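Probable fimbrial chaperone YadV (Escherichia coli K-12, PDB 5GHU) probably acts as a periplasmic chaperone for pilin subunits encoded with it in a fimbrial operon that could contribute to adhesion to various surfaces. Local coordinates at residues A[2-6]-A[21-27]; A[7-11]-A[209-213]; A[52-57]-A[69-75]; A[134-140]-A[157-163]. All blocks are in the same frame, centred on the assembly; numbering follows the deposited sequence.

Contact 1 of 4, residues A[2-6]-A[21-27]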
loop_
_atom_site.group_PDB
_atom_site.type_symbol
_atom_site.label_atom_id
_atom_site.label_comp_id
_atom_site.label_asym_id
_atom_site.label_seq_id
_atom_site.Cartn_x
_atom_site.Cartn_y
_atom_site.Cartn_z
ATOM N N ASP A 2 -4.957 -13.212 14.965
ATOM C CA ASP A 2 -5.123 -12.661 16.313
ATOM C C ASP A 2 -4.316 -11.407 16.514
ATOM O O ASP A 2 -4.686 -10.522 17.278
ATOM C CB ASP A 2 -4.705 -13.671 17.365
ATOM C CG ASP A 2 -5.758 -14.703 17.622
ATOM O OD1 ASP A 2 -6.923 -14.467 17.256
ATOM O OD2 ASP A 2 -5.415 -15.748 18.194
ATOM N N ILE A 3 -3.168 -11.345 15.866
ATOM C CA ILE A 3 -2.364 -10.131 15.910
ATOM C C ILE A 3 -2.890 -9.094 14.943
ATOM O O ILE A 3 -3.082 -9.363 13.762
ATOM C CB ILE A 3 -0.884 -10.419 15.591
ATOM C CG1 ILE A 3 -0.367 -11.534 16.507
ATOM C CG2 ILE A 3 -0.064 -9.152 15.744
ATOM C CD1 ILE A 3 -0.463 -11.204 18.032
ATOM N N VAL A 4 -3.142 -7.909 15.471
ATOM C CA VAL A 4 -3.624 -6.769 14.707
ATOM C C VAL A 4 -2.580 -5.665 14.674
ATOM O O VAL A 4 -2.005 -5.316 15.702
ATOM C CB VAL A 4 -4.938 -6.239 15.309
ATOM C CG1 VAL A 4 -5.406 -5.012 14.554
ATOM C CG2 VAL A 4 -5.981 -7.342 15.263
ATOM N N ILE A 5 -2.323 -5.125 13.475
ATOM C CA ILE A 5 -1.429 -4.024 13.298
ATOM C C ILE A 5 -2.229 -2.729 13.369
ATOM O O ILE A 5 -3.296 -2.622 12.752
ATOM C CB ILE A 5 -0.695 -4.115 11.926
ATOM C CG1 ILE A 5 0.038 -5.437 11.788
ATOM C CG2 ILE A 5 0.267 -2.923 11.747
ATOM C CD1 ILE A 5 0.518 -5.663 10.295
ATOM N N SER A 6 -1.728 -1.735 14.097
ATOM C CA SER A 6 -2.422 -0.435 14.169
ATOM C C SER A 6 -2.092 0.340 12.909
ATOM O O SER A 6 -0.964 0.743 12.698
ATOM C CB SER A 6 -2.003 0.344 15.390
ATOM O OG SER A 6 -2.400 -0.366 16.573
ATOM N N VAL A 21 5.586 1.049 14.950
ATOM C CA VAL A 21 4.327 0.438 14.525
ATOM C C VAL A 21 3.840 -0.398 15.690
ATOM O O VAL A 21 4.621 -1.130 16.277
ATOM C CB VAL A 21 4.517 -0.480 13.301
ATOM C CG1 VAL A 21 3.213 -1.192 12.964
ATOM C CG2 VAL A 21 4.984 0.350 12.117
ATOM N N ARG A 22 2.551 -0.340 15.987
ATOM C CA ARG A 22 2.042 -1.083 17.140
ATOM C C ARG A 22 1.305 -2.365 16.740
ATOM O O ARG A 22 0.505 -2.369 15.793
ATOM C CB ARG A 22 1.109 -0.172 17.932
ATOM C CG ARG A 22 0.496 -0.817 19.145
ATOM C CD ARG A 22 1.529 -1.065 20.239
ATOM N NE ARG A 22 0.875 -1.663 21.405
ATOM C CZ ARG A 22 1.434 -1.750 22.615
ATOM N NH1 ARG A 22 0.778 -2.309 23.633
ATOM N NH2 ARG A 22 2.679 -1.305 22.792
ATOM N N LEU A 23 1.630 -3.441 17.450
ATOM C CA LEU A 23 0.931 -4.730 17.364
ATOM C C LEU A 23 0.104 -4.962 18.634
ATOM O O LEU A 23 0.554 -4.663 19.767
ATOM C CB LEU A 23 1.929 -5.865 17.217
ATOM C CG LEU A 23 2.951 -5.653 16.094
ATOM C CD1 LEU A 23 3.880 -6.867 16.073
ATOM C CD2 LEU A 23 2.263 -5.454 14.710
ATOM N N GLU A 24 -1.059 -5.595 18.465
ATOM C CA GLU A 24 -1.882 -6.009 19.604
ATOM C C GLU A 24 -2.339 -7.433 19.388
ATOM O O GLU A 24 -2.741 -7.781 18.285
ATOM C CB GLU A 24 -3.105 -5.134 19.756
ATOM C CG GLU A 24 -2.774 -3.680 20.063
ATOM C CD GLU A 24 -2.310 -3.492 21.524
ATOM O OE1 GLU A 24 -2.682 -4.311 22.384
ATOM O OE2 GLU A 24 -1.568 -2.527 21.793
ATOM N N ASN A 25 -2.315 -8.226 20.445
ATOM C CA ASN A 25 -2.842 -9.591 20.415
ATOM C C ASN A 25 -4.276 -9.573 20.923
ATOM O O ASN A 25 -4.513 -9.486 22.123
ATOM C CB ASN A 25 -1.963 -10.517 21.246
ATOM C CG ASN A 25 -2.419 -11.972 21.187
ATOM O OD1 ASN A 25 -3.477 -12.275 20.622
ATOM N ND2 ASN A 25 -1.641 -12.870 21.802
ATOM N N LYS A 26 -5.231 -9.625 20.005
ATOM C CA LYS A 26 -6.652 -9.584 20.351
ATOM C C LYS A 26 -7.178 -10.956 20.755
ATOM O O LYS A 26 -8.337 -11.073 21.142
ATOM C CB LYS A 26 -7.487 -9.062 19.177
ATOM C CG LYS A 26 -7.082 -7.685 18.653
ATOM C CD LYS A 26 -7.297 -6.580 19.685
ATOM C CE LYS A 26 -8.784 -6.362 19.973
ATOM N NZ LYS A 26 -9.052 -5.370 21.063
ATOM N N GLY A 27 -6.337 -11.992 20.652
ATOM C CA GLY A 27 -6.751 -13.371 20.882
ATOM C C GLY A 27 -6.710 -13.772 22.343
ATOM O O GLY A 27 -6.425 -12.941 23.202
HETATM O O HOH W 1 1.018 1.486 14.390
#
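Ile3 lies beside Asn25 in a non-hydrogen-bonded antiparallel pair. From CB its side chain forks: CG2, anti to the backbone N, passes near Leu23 CB at 4.1 Å, while CG1 carries CD1 to Asn25 CB at 3.6 Å on the neighbouring strand. The bend in the second torsion (chi2 -59°) brings that methyl to Asn25. A branched aliphatic suits this inward face, which Ile5 and Leu23 share. There Ile5 CG1 runs alongside Leu23 CD2 at 3.7 Å, and Ile5 CG2 meets Val21 CG1.

Backbone bonds hold the register. Val4 N gives an almost straight bond (173°) to Glu24 O at 2.8 Å, Glu24 N returns one to Val4 O, and Lys26 N and Ser6 N bond to Asp2 O and Arg22 O. Where strand 21-25 ends, Asn25 OD1 accepts from Gly27 N in an Asx turn, a role its short amide suits. On the outer face Arg22 NE and NH1 both grip Glu24 OE2, which would keep the two charges balanced.

Strand 3-5 is an edge of the immunoglobulin-like N-terminal sheet; strand 67-74 flanks 19-25 on its other side, while Ile3, Ile5 and Leu23 pack on Val92 of strand 86-95.

Contact 2 of 4, residues A[7-11]-A[209-213]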
loop_
_atom_site.group_PDB
_atom_site.type_symbol
_atom_site.label_atom_id
_atom_site.label_comp_id
_atom_site.label_asym_id
_atom_site.label_seq_id
_atom_site.Cartn_x
_atom_site.Cartn_y
_atom_site.Cartn_z
ATOM N N GLY A 7 -3.070 0.498 12.033
ATOM C CA GLY A 7 -2.805 1.222 10.802
ATOM C C GLY A 7 -2.752 0.290 9.612
ATOM O O GLY A 7 -2.370 -0.876 9.756
ATOM N N THR A 8 -3.133 0.793 8.442
ATOM C CA THR A 8 -3.133 -0.045 7.264
ATOM C C THR A 8 -1.944 0.253 6.363
ATOM O O THR A 8 -1.736 -0.452 5.371
ATOM C CB THR A 8 -4.416 0.106 6.444
ATOM O OG1 THR A 8 -4.542 1.468 6.011
ATOM C CG2 THR A 8 -5.616 -0.317 7.262
ATOM N N ARG A 9 -1.154 1.303 6.700
ATOM C CA ARG A 9 0.121 1.532 6.037
ATOM C C ARG A 9 0.998 2.308 6.999
ATOM O O ARG A 9 0.499 2.824 8.020
ATOM C CB ARG A 9 -0.020 2.288 4.685
ATOM C CG ARG A 9 -0.518 3.784 4.845
ATOM C CD ARG A 9 -1.870 4.116 4.100
ATOM N NE ARG A 9 -2.050 3.451 2.805
ATOM C CZ ARG A 9 -1.849 3.879 1.548
ATOM N NH1 ARG A 9 -2.187 2.944 0.655
ATOM N NH2 ARG A 9 -1.472 5.151 1.151
ATOM N N VAL A 10 2.290 2.369 6.690
ATOM C CA VAL A 10 3.259 3.122 7.526
ATOM C C VAL A 10 3.940 4.146 6.624
ATOM O O VAL A 10 4.405 3.801 5.540
ATOM C CB VAL A 10 4.343 2.180 8.113
ATOM C CG1 VAL A 10 5.286 2.988 9.050
ATOM C CG2 VAL A 10 3.717 1.028 8.854
ATOM N N ILE A 11 4.011 5.416 7.056
ATOM C CA ILE A 11 4.774 6.410 6.321
ATOM C C ILE A 11 6.092 6.611 7.056
ATOM O O ILE A 11 6.091 6.881 8.282
ATOM C CB ILE A 11 4.018 7.759 6.233
ATOM C CG1 ILE A 11 2.611 7.555 5.643
ATOM C CG2 ILE A 11 4.853 8.777 5.471
ATOM C CD1 ILE A 11 2.549 6.861 4.227
ATOM N N ILE A 209 -6.213 5.959 -1.593
ATOM C CA ILE A 209 -6.027 5.813 -0.140
ATOM C C ILE A 209 -4.990 6.804 0.328
ATOM O O ILE A 209 -3.921 6.904 -0.251
ATOM C CB ILE A 209 -5.545 4.388 0.226
ATOM C CG1 ILE A 209 -6.572 3.401 -0.345
ATOM C CG2 ILE A 209 -5.464 4.271 1.781
ATOM C CD1 ILE A 209 -6.061 1.955 -0.286
ATOM N N ASN A 210 -5.353 7.582 1.348
ATOM C CA ASN A 210 -4.405 8.561 1.843
ATOM C C ASN A 210 -3.465 7.998 2.909
ATOM O O ASN A 210 -3.453 6.800 3.212
ATOM C CB ASN A 210 -5.133 9.829 2.329
ATOM C CG ASN A 210 -5.893 9.606 3.630
ATOM O OD1 ASN A 210 -5.560 8.752 4.413
ATOM N ND2 ASN A 210 -6.985 10.380 3.829
ATOM N N ASP A 211 -2.579 8.852 3.429
ATOM C CA ASP A 211 -1.547 8.365 4.363
ATOM C C ASP A 211 -2.088 7.705 5.613
ATOM O O ASP A 211 -1.368 6.956 6.312
ATOM C CB ASP A 211 -0.650 9.511 4.853
ATOM C CG ASP A 211 0.325 10.037 3.796
ATOM O OD1 ASP A 211 0.565 9.357 2.776
ATOM O OD2 ASP A 211 0.926 11.116 4.054
ATOM N N PHE A 212 -3.335 8.023 5.917
ATOM C CA PHE A 212 -3.968 7.663 7.181
ATOM C C PHE A 212 -4.954 6.559 6.928
ATOM O O PHE A 212 -5.710 6.175 7.855
ATOM C CB PHE A 212 -4.629 8.937 7.811
ATOM C CG PHE A 212 -3.731 10.152 7.725
ATOM C CD1 PHE A 212 -2.670 10.298 8.594
ATOM C CD2 PHE A 212 -3.874 11.086 6.697
ATOM C CE1 PHE A 212 -1.799 11.401 8.468
ATOM C CE2 PHE A 212 -2.974 12.171 6.561
ATOM C CZ PHE A 212 -1.952 12.306 7.440
ATOM N N GLY A 213 -4.992 6.071 5.684
ATOM C CA GLY A 213 -5.876 4.966 5.319
ATOM C C GLY A 213 -7.256 5.385 4.887
ATOM O O GLY A 213 -8.064 4.485 4.540
HETATM O O HOH W 2 -4.102 3.343 8.310
HETATM O O HOH W 3 -7.224 1.782 4.589
HETATM O O HOH W 4 -1.975 4.801 8.153
#
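Arg9 extends from the N-terminal immunoglobulin-like domain across to the loop 209-213 of the C-terminal one, a type I beta turn from Asn210 to Gly213, so this contact bridges the two domains of the PapD-like fold. Its side chain is modelled in two conformers, and the contacts of the one described are doubtful to that extent. In it the guanidinium lies flat against Ile209: CG2 of the isoleucine sits over the centre of one face, 3.6 Å from Arg9 CZ, and the two side chains pass at a slant. Bends at chi2 and chi3 lay the chain along the turn, bringing Arg9 CD to 3.2 Å from Asn210 O. A long, flat cation suits this place because its plane can lie on a methyl while its stem follows the turn.

Ile11 meets Asp211 nearly at a right angle, with Ile11 CD1 3.5 Å from Asp211 OD1, an oxygen also salt-bridged to Arg123. Within the turn, Asn210 OD1 accepts from Phe212 N, an Asx turn, and Gly213 has a positive phi (88°), readily adopted without a side chain.

Water does much of the polar joining. One molecule gives to both Arg9 O and Asp211 O; another accepts from Thr8 N and gives a weak bond to Phe212 O; a third donates to Gly213 O at 2.8 Å while pairing with Thr8 OG1 at 3.1 Å.

Contact 3 of 4, residues A[52-57]-A[69-75]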
loop_
_atom_site.group_PDB
_atom_site.type_symbol
_atom_site.label_atom_id
_atom_site.label_comp_id
_atom_site.label_asym_id
_atom_site.label_seq_id
_atom_site.Cartn_x
_atom_site.Cartn_y
_atom_site.Cartn_z
ATOM N N PRO A 52 17.124 -1.829 3.393
ATOM C CA PRO A 52 17.956 -1.058 4.319
ATOM C C PRO A 52 17.166 -0.645 5.563
ATOM O O PRO A 52 17.136 0.525 5.906
ATOM C CB PRO A 52 18.355 0.176 3.497
ATOM C CG PRO A 52 17.163 0.378 2.517
ATOM C CD PRO A 52 16.701 -1.053 2.207
ATOM N N PHE A 53 16.512 -1.600 6.209
ATOM C CA PHE A 53 15.758 -1.317 7.434
ATOM C C PHE A 53 16.012 -2.421 8.459
ATOM O O PHE A 53 16.350 -3.541 8.102
ATOM C CB PHE A 53 14.262 -1.238 7.175
ATOM C CG PHE A 53 13.838 -0.089 6.293
ATOM C CD1 PHE A 53 13.826 -0.244 4.918
ATOM C CD2 PHE A 53 13.473 1.146 6.846
ATOM C CE1 PHE A 53 13.448 0.807 4.080
ATOM C CE2 PHE A 53 13.085 2.204 6.015
ATOM C CZ PHE A 53 13.065 2.017 4.634
ATOM N N THR A 54 15.839 -2.101 9.728
ATOM C CA THR A 54 15.707 -3.118 10.768
ATOM C C THR A 54 14.317 -2.958 11.417
ATOM O O THR A 54 13.713 -1.884 11.341
ATOM C CB THR A 54 16.803 -3.006 11.832
ATOM O OG1 THR A 54 16.800 -1.702 12.406
ATOM C CG2 THR A 54 18.173 -3.256 11.223
ATOM N N ALA A 55 13.811 -4.042 11.995
ATOM C CA ALA A 55 12.545 -4.028 12.741
ATOM C C ALA A 55 12.834 -4.694 14.050
ATOM O O ALA A 55 13.240 -5.875 14.072
ATOM C CB ALA A 55 11.458 -4.769 11.978
ATOM N N THR A 56 12.663 -3.968 15.150
ATOM C CA THR A 56 13.023 -4.545 16.429
ATOM C C THR A 56 11.937 -4.306 17.472
ATOM O O THR A 56 11.326 -3.257 17.548
ATOM C CB THR A 56 14.359 -3.999 16.919
ATOM O OG1 THR A 56 14.260 -2.584 17.036
ATOM C CG2 THR A 56 15.457 -4.341 15.918
ATOM N N PRO A 57 11.662 -5.343 18.255
ATOM C CA PRO A 57 12.302 -6.663 18.243
ATOM C C PRO A 57 11.796 -7.498 17.061
ATOM O O PRO A 57 10.609 -7.485 16.735
ATOM C CB PRO A 57 11.872 -7.258 19.593
ATOM C CG PRO A 57 10.564 -6.604 19.878
ATOM C CD PRO A 57 10.650 -5.228 19.323
ATOM N N THR A 69 5.239 -2.659 20.706
ATOM C CA THR A 69 5.643 -1.691 19.700
ATOM C C THR A 69 6.885 -2.176 18.964
ATOM O O THR A 69 7.849 -2.603 19.588
ATOM C CB THR A 69 5.915 -0.343 20.332
ATOM O OG1 THR A 69 4.692 0.105 20.900
ATOM C CG2 THR A 69 6.332 0.673 19.263
ATOM N N ILE A 70 6.849 -2.084 17.621
ATOM C CA ILE A 70 7.990 -2.481 16.797
ATOM C C ILE A 70 8.643 -1.208 16.278
ATOM O O ILE A 70 7.982 -0.368 15.706
ATOM C CB ILE A 70 7.562 -3.364 15.612
ATOM C CG1 ILE A 70 6.784 -4.583 16.127
ATOM C CG2 ILE A 70 8.774 -3.787 14.746
ATOM C CD1 ILE A 70 7.560 -5.546 17.073
ATOM N N LYS A 71 9.948 -1.097 16.429
ATOM C CA LYS A 71 10.646 0.082 15.951
ATOM C C LYS A 71 11.237 -0.235 14.575
ATOM O O LYS A 71 11.993 -1.212 14.404
ATOM C CB LYS A 71 11.742 0.492 16.964
ATOM C CG LYS A 71 12.731 1.532 16.421
ATOM C CD LYS A 71 13.747 1.937 17.473
ATOM C CE LYS A 71 13.106 2.823 18.532
ATOM N NZ LYS A 71 14.110 3.352 19.507
ATOM N N LEU A 72 10.896 0.578 13.582
ATOM C CA LEU A 72 11.417 0.375 12.231
ATOM C C LEU A 72 12.474 1.424 11.998
ATOM O O LEU A 72 12.255 2.603 12.276
ATOM C CB LEU A 72 10.318 0.488 11.184
ATOM C CG LEU A 72 9.112 -0.398 11.439
ATOM C CD1 LEU A 72 8.020 -0.033 10.381
ATOM C CD2 LEU A 72 9.490 -1.903 11.421
ATOM N N MET A 73 13.628 1.008 11.503
ATOM C CA MET A 73 14.750 1.928 11.420
ATOM C C MET A 73 15.492 1.812 10.086
ATOM O O MET A 73 15.934 0.730 9.716
ATOM C CB MET A 73 15.708 1.682 12.570
ATOM C CG MET A 73 16.763 2.712 12.605
ATOM S SD MET A 73 17.830 2.589 14.053
ATOM C CE MET A 73 16.716 2.723 15.429
ATOM N N TYR A 74 15.615 2.918 9.354
ATOM C CA TYR A 74 16.376 2.951 8.096
ATOM C C TYR A 74 17.876 2.885 8.392
ATOM O O TYR A 74 18.367 3.554 9.278
ATOM C CB TYR A 74 16.029 4.212 7.296
ATOM C CG TYR A 74 16.793 4.435 5.993
ATOM C CD1 TYR A 74 16.625 3.588 4.907
ATOM C CD2 TYR A 74 17.643 5.535 5.844
ATOM C CE1 TYR A 74 17.324 3.803 3.705
ATOM C CE2 TYR A 74 18.339 5.767 4.652
ATOM C CZ TYR A 74 18.164 4.909 3.579
ATOM O OH TYR A 74 18.855 5.141 2.397
ATOM N N THR A 75 18.583 2.067 7.638
ATOM C CA THR A 75 19.993 1.830 7.925
ATOM C C THR A 75 20.873 2.433 6.843
ATOM O O THR A 75 22.077 2.550 7.026
ATOM C CB THR A 75 20.295 0.337 8.031
ATOM O OG1 THR A 75 20.087 -0.277 6.749
ATOM C CG2 THR A 75 19.421 -0.330 9.090
HETATM O O HOH W 5 14.804 -1.278 14.343
HETATM O O HOH W 6 10.309 -1.423 20.188
#
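Phe53 and Tyr74 come together through different first torsions: Phe53 CG stands anti to its own carbonyl carbon (chi1 -65°), whereas Tyr74 CG is anti to the backbone N (chi1 177°). The residues face each other in an antiparallel beta hairpin, strands 53-62 and 67-74 of the immunoglobulin-like N-terminal domain. Tyr74 CD1 lies over one face of the Phe53 ring, toward its rim, with the planes at 58° and the centroids 5.5 Å apart. Large flat groups suit this end, where Pro52 CG also rests 3.6 Å from Tyr74 CE1; the tyrosine hydroxyl goes on to Leu80 N, so its polar tip is satisfied beyond the hairpin. Farther along the same face the residues are smaller and aliphatic: Ala55 CB touches Leu72 CD2 at 3.5 Å, the short methyl letting the leucine branch come close.

Five backbone bonds join the strands, among them the reciprocal pairs of Thr54 with Met73 and Thr56 with Lys71. At the Pro52 end, Thr75 N reaches Pro52 O from above its carbonyl plane. The other face bears Thr54, Thr56, Lys71 and Met73. Here Thr54 and Met73 lie side by side, and the threonine hydroxyls suit a hydrated surface. A water's approach to Thr56 OG1 holds for one of two modelled conformers; the same water lies 2.8 Å from Thr54 OG1 and donates to Lys71 O at 2.8 Å.

Contact 4 of 4, residues A[134-140]-A[157-163]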
loop_
_atom_site.group_PDB
_atom_site.type_symbol
_atom_site.label_atom_id
_atom_site.label_comp_id
_atom_site.label_asym_id
_atom_site.label_seq_id
_atom_site.Cartn_x
_atom_site.Cartn_y
_atom_site.Cartn_z
ATOM N N ALA A 134 -1.873 13.362 -5.425
ATOM C CA ALA A 134 -1.332 12.610 -6.531
ATOM C C ALA A 134 -2.441 11.836 -7.291
ATOM O O ALA A 134 -2.337 11.716 -8.485
ATOM C CB ALA A 134 -0.236 11.638 -6.023
ATOM N N PRO A 135 -3.471 11.341 -6.590
ATOM C CA PRO A 135 -4.500 10.621 -7.379
ATOM C C PRO A 135 -5.134 11.537 -8.409
ATOM O O PRO A 135 -5.474 11.068 -9.526
ATOM C CB PRO A 135 -5.524 10.173 -6.322
ATOM C CG PRO A 135 -4.654 9.976 -5.061
ATOM C CD PRO A 135 -3.653 11.161 -5.130
ATOM N N LEU A 136 -5.378 12.822 -8.077
ATOM C CA LEU A 136 -5.944 13.779 -9.033
ATOM C C LEU A 136 -5.033 13.998 -10.229
ATOM O O LEU A 136 -5.474 14.365 -11.310
ATOM C CB LEU A 136 -6.219 15.138 -8.315
ATOM C CG LEU A 136 -6.478 16.370 -9.201
ATOM C CD1 LEU A 136 -7.756 16.197 -10.095
ATOM C CD2 LEU A 136 -6.609 17.683 -8.351
ATOM N N ALA A 137 -3.705 13.860 -10.003
ATOM C CA ALA A 137 -2.743 14.074 -11.073
ATOM C C ALA A 137 -2.619 12.939 -12.059
ATOM O O ALA A 137 -2.075 13.140 -13.148
ATOM C CB ALA A 137 -1.364 14.354 -10.474
ATOM N N LEU A 138 -3.133 11.777 -11.698
ATOM C CA LEU A 138 -3.092 10.623 -12.648
ATOM C C LEU A 138 -3.815 10.942 -13.934
ATOM O O LEU A 138 -4.894 11.607 -13.941
ATOM C CB LEU A 138 -3.709 9.358 -12.033
ATOM C CG LEU A 138 -3.059 8.906 -10.705
ATOM C CD1 LEU A 138 -3.809 7.639 -10.157
ATOM C CD2 LEU A 138 -1.541 8.578 -10.937
ATOM N N LYS A 139 -3.225 10.467 -15.041
ATOM C CA LYS A 139 -3.899 10.578 -16.337
ATOM C C LYS A 139 -4.364 9.210 -16.788
ATOM O O LYS A 139 -3.623 8.224 -16.733
ATOM C CB LYS A 139 -2.948 11.178 -17.390
ATOM C CG LYS A 139 -2.385 12.532 -16.956
ATOM C CD LYS A 139 -3.538 13.473 -16.759
ATOM C CE LYS A 139 -3.080 14.905 -16.537
ATOM N NZ LYS A 139 -4.136 15.712 -15.825
ATOM N N TRP A 140 -5.596 9.175 -17.275
ATOM C CA TRP A 140 -6.222 7.922 -17.672
ATOM C C TRP A 140 -6.521 7.850 -19.144
ATOM O O TRP A 140 -6.967 8.826 -19.763
ATOM C CB TRP A 140 -7.572 7.784 -16.924
ATOM C CG TRP A 140 -7.450 7.821 -15.417
ATOM C CD1 TRP A 140 -7.238 8.945 -14.609
ATOM C CD2 TRP A 140 -7.525 6.703 -14.526
ATOM N NE1 TRP A 140 -7.188 8.551 -13.305
ATOM C CE2 TRP A 140 -7.366 7.202 -13.208
ATOM C CE3 TRP A 140 -7.766 5.315 -14.723
ATOM C CZ2 TRP A 140 -7.351 6.383 -12.104
ATOM C CZ3 TRP A 140 -7.774 4.478 -13.593
ATOM C CH2 TRP A 140 -7.595 5.012 -12.300
ATOM N N THR A 157 3.785 11.946 -10.807
ATOM C CA THR A 157 4.205 12.503 -9.488
ATOM C C THR A 157 5.307 11.624 -8.858
ATOM O O THR A 157 5.484 10.423 -9.217
ATOM C CB THR A 157 3.049 12.593 -8.456
ATOM O OG1 THR A 157 2.801 11.306 -7.886
ATOM C CG2 THR A 157 1.771 13.112 -9.097
ATOM N N PRO A 158 5.940 12.138 -7.806
ATOM C CA PRO A 158 6.895 11.298 -7.033
ATOM C C PRO A 158 6.305 10.423 -5.959
ATOM O O PRO A 158 7.047 9.830 -5.189
ATOM C CB PRO A 158 7.828 12.345 -6.379
ATOM C CG PRO A 158 6.893 13.586 -6.227
ATOM C CD PRO A 158 6.027 13.584 -7.494
ATOM N N TYR A 159 4.973 10.290 -5.940
ATOM C CA TYR A 159 4.269 9.514 -4.933
ATOM C C TYR A 159 3.582 8.287 -5.511
ATOM O O TYR A 159 3.073 8.329 -6.645
ATOM C CB TYR A 159 3.167 10.367 -4.257
ATOM C CG TYR A 159 3.692 11.638 -3.643
ATOM C CD1 TYR A 159 4.399 11.563 -2.441
ATOM C CD2 TYR A 159 3.474 12.882 -4.250
ATOM C CE1 TYR A 159 4.882 12.746 -1.831
ATOM C CE2 TYR A 159 3.931 14.093 -3.620
ATOM C CZ TYR A 159 4.627 13.975 -2.419
ATOM O OH TYR A 159 5.158 15.093 -1.761
ATOM N N TYR A 160 3.588 7.213 -4.747
ATOM C CA TYR A 160 2.670 6.118 -5.074
ATOM C C TYR A 160 1.239 6.598 -4.979
ATOM O O TYR A 160 0.878 7.437 -4.110
ATOM C CB TYR A 160 2.835 4.913 -4.109
ATOM C CG TYR A 160 4.115 4.186 -4.316
ATOM C CD1 TYR A 160 5.314 4.638 -3.772
ATOM C CD2 TYR A 160 4.145 3.101 -5.145
ATOM C CE1 TYR A 160 6.506 3.967 -4.015
ATOM C CE2 TYR A 160 5.382 2.414 -5.399
ATOM C CZ TYR A 160 6.525 2.880 -4.804
ATOM O OH TYR A 160 7.717 2.224 -5.084
ATOM N N VAL A 161 0.399 5.988 -5.828
ATOM C CA VAL A 161 -1.057 6.059 -5.615
ATOM C C VAL A 161 -1.597 4.659 -5.434
ATOM O O VAL A 161 -1.299 3.746 -6.214
ATOM C CB VAL A 161 -1.811 6.759 -6.770
ATOM C CG1 VAL A 161 -3.351 6.704 -6.527
ATOM C CG2 VAL A 161 -1.375 8.241 -6.877
ATOM N N SER A 162 -2.395 4.490 -4.352
ATOM C CA SER A 162 -2.991 3.188 -3.985
ATOM C C SER A 162 -4.504 3.360 -4.000
ATOM O O SER A 162 -4.987 4.443 -3.661
ATOM C CB SER A 162 -2.579 2.787 -2.564
ATOM O OG SER A 162 -1.143 2.588 -2.463
ATOM N N PHE A 163 -5.225 2.301 -4.352
ATOM C CA PHE A 163 -6.698 2.410 -4.424
ATOM C C PHE A 163 -7.408 1.369 -3.583
ATOM O O PHE A 163 -6.950 0.217 -3.453
ATOM C CB PHE A 163 -7.190 2.180 -5.878
ATOM C CG PHE A 163 -6.565 3.102 -6.912
ATOM C CD1 PHE A 163 -5.390 2.737 -7.538
ATOM C CD2 PHE A 163 -7.138 4.319 -7.204
ATOM C CE1 PHE A 163 -4.781 3.597 -8.506
ATOM C CE2 PHE A 163 -6.611 5.171 -8.196
ATOM C CZ PHE A 163 -5.413 4.796 -8.862
#
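Val161 is the centre of an apolar cluster, with its two methyls dividing the work. CG2 touches Ala134 CB at 3.7 Å, while CG1 meets Pro135 CG and Leu138 CD1, both at 3.8 Å; Val161 and Leu138 reach toward each other tip to tip. Leu138 CD1 then goes to the edge of the Phe163 ring, near its plane, 3.5 Å from CZ. The same Phe163 CZ approaches Trp140 CH2 at 4.1 Å, and Val161 CG1, from its own segment, lies over one face of the ring, toward its rim. At the other end the methyl of Ala137 packs on Thr157 CG2 at 3.6 Å, and Ala134 CB also nears Tyr159 CB. Alanine suits these positions because the short, weakly bonded helical turn at about 134-137 can approach the loop closely without bulk between them.

The next shell sets these groups in place. Thr157 holds OG1 between the backbone N and the carbonyl carbon (chi1 79°), where it accepts from Tyr159 N at 3.1 Å as an ST turn and pairs with Asn155; the Tyr159 hydroxyl, in turn, bonds to Gly129 O. The backbone of Val161 is tied to Ile182.

Around this buried core of the C-terminal domain, Leu138 and Trp140 pack on strand 150-155, Phe163 meets Phe206 of strand 203-209 edge-to-face, and Pro135 touches both strand 203-209 and strand 215-221.

From the N terminus, contact 1 closes the first loop by pairing the edge strand 3-5 with strand 19-25. Before that loop is complete the chain enters 7-11, whose partner 209-213 lies nearly two hundred residues on, so contacts 1 and 2 cross. Contact 3, a hairpin closure in the same N-terminal sheet, follows contact 1 in series and joins it through the neighbouring strands 19-25 and 67-74. Contact 4 closes a loop in the C-terminal domain, about 28 Å from contact 3 between centres. Contacts 3 and 4 are both nested within the span of contact 2, which spans the domain boundary and meets contact 4 where the backbones of Ile209 and Ser162 are hydrogen-bonded.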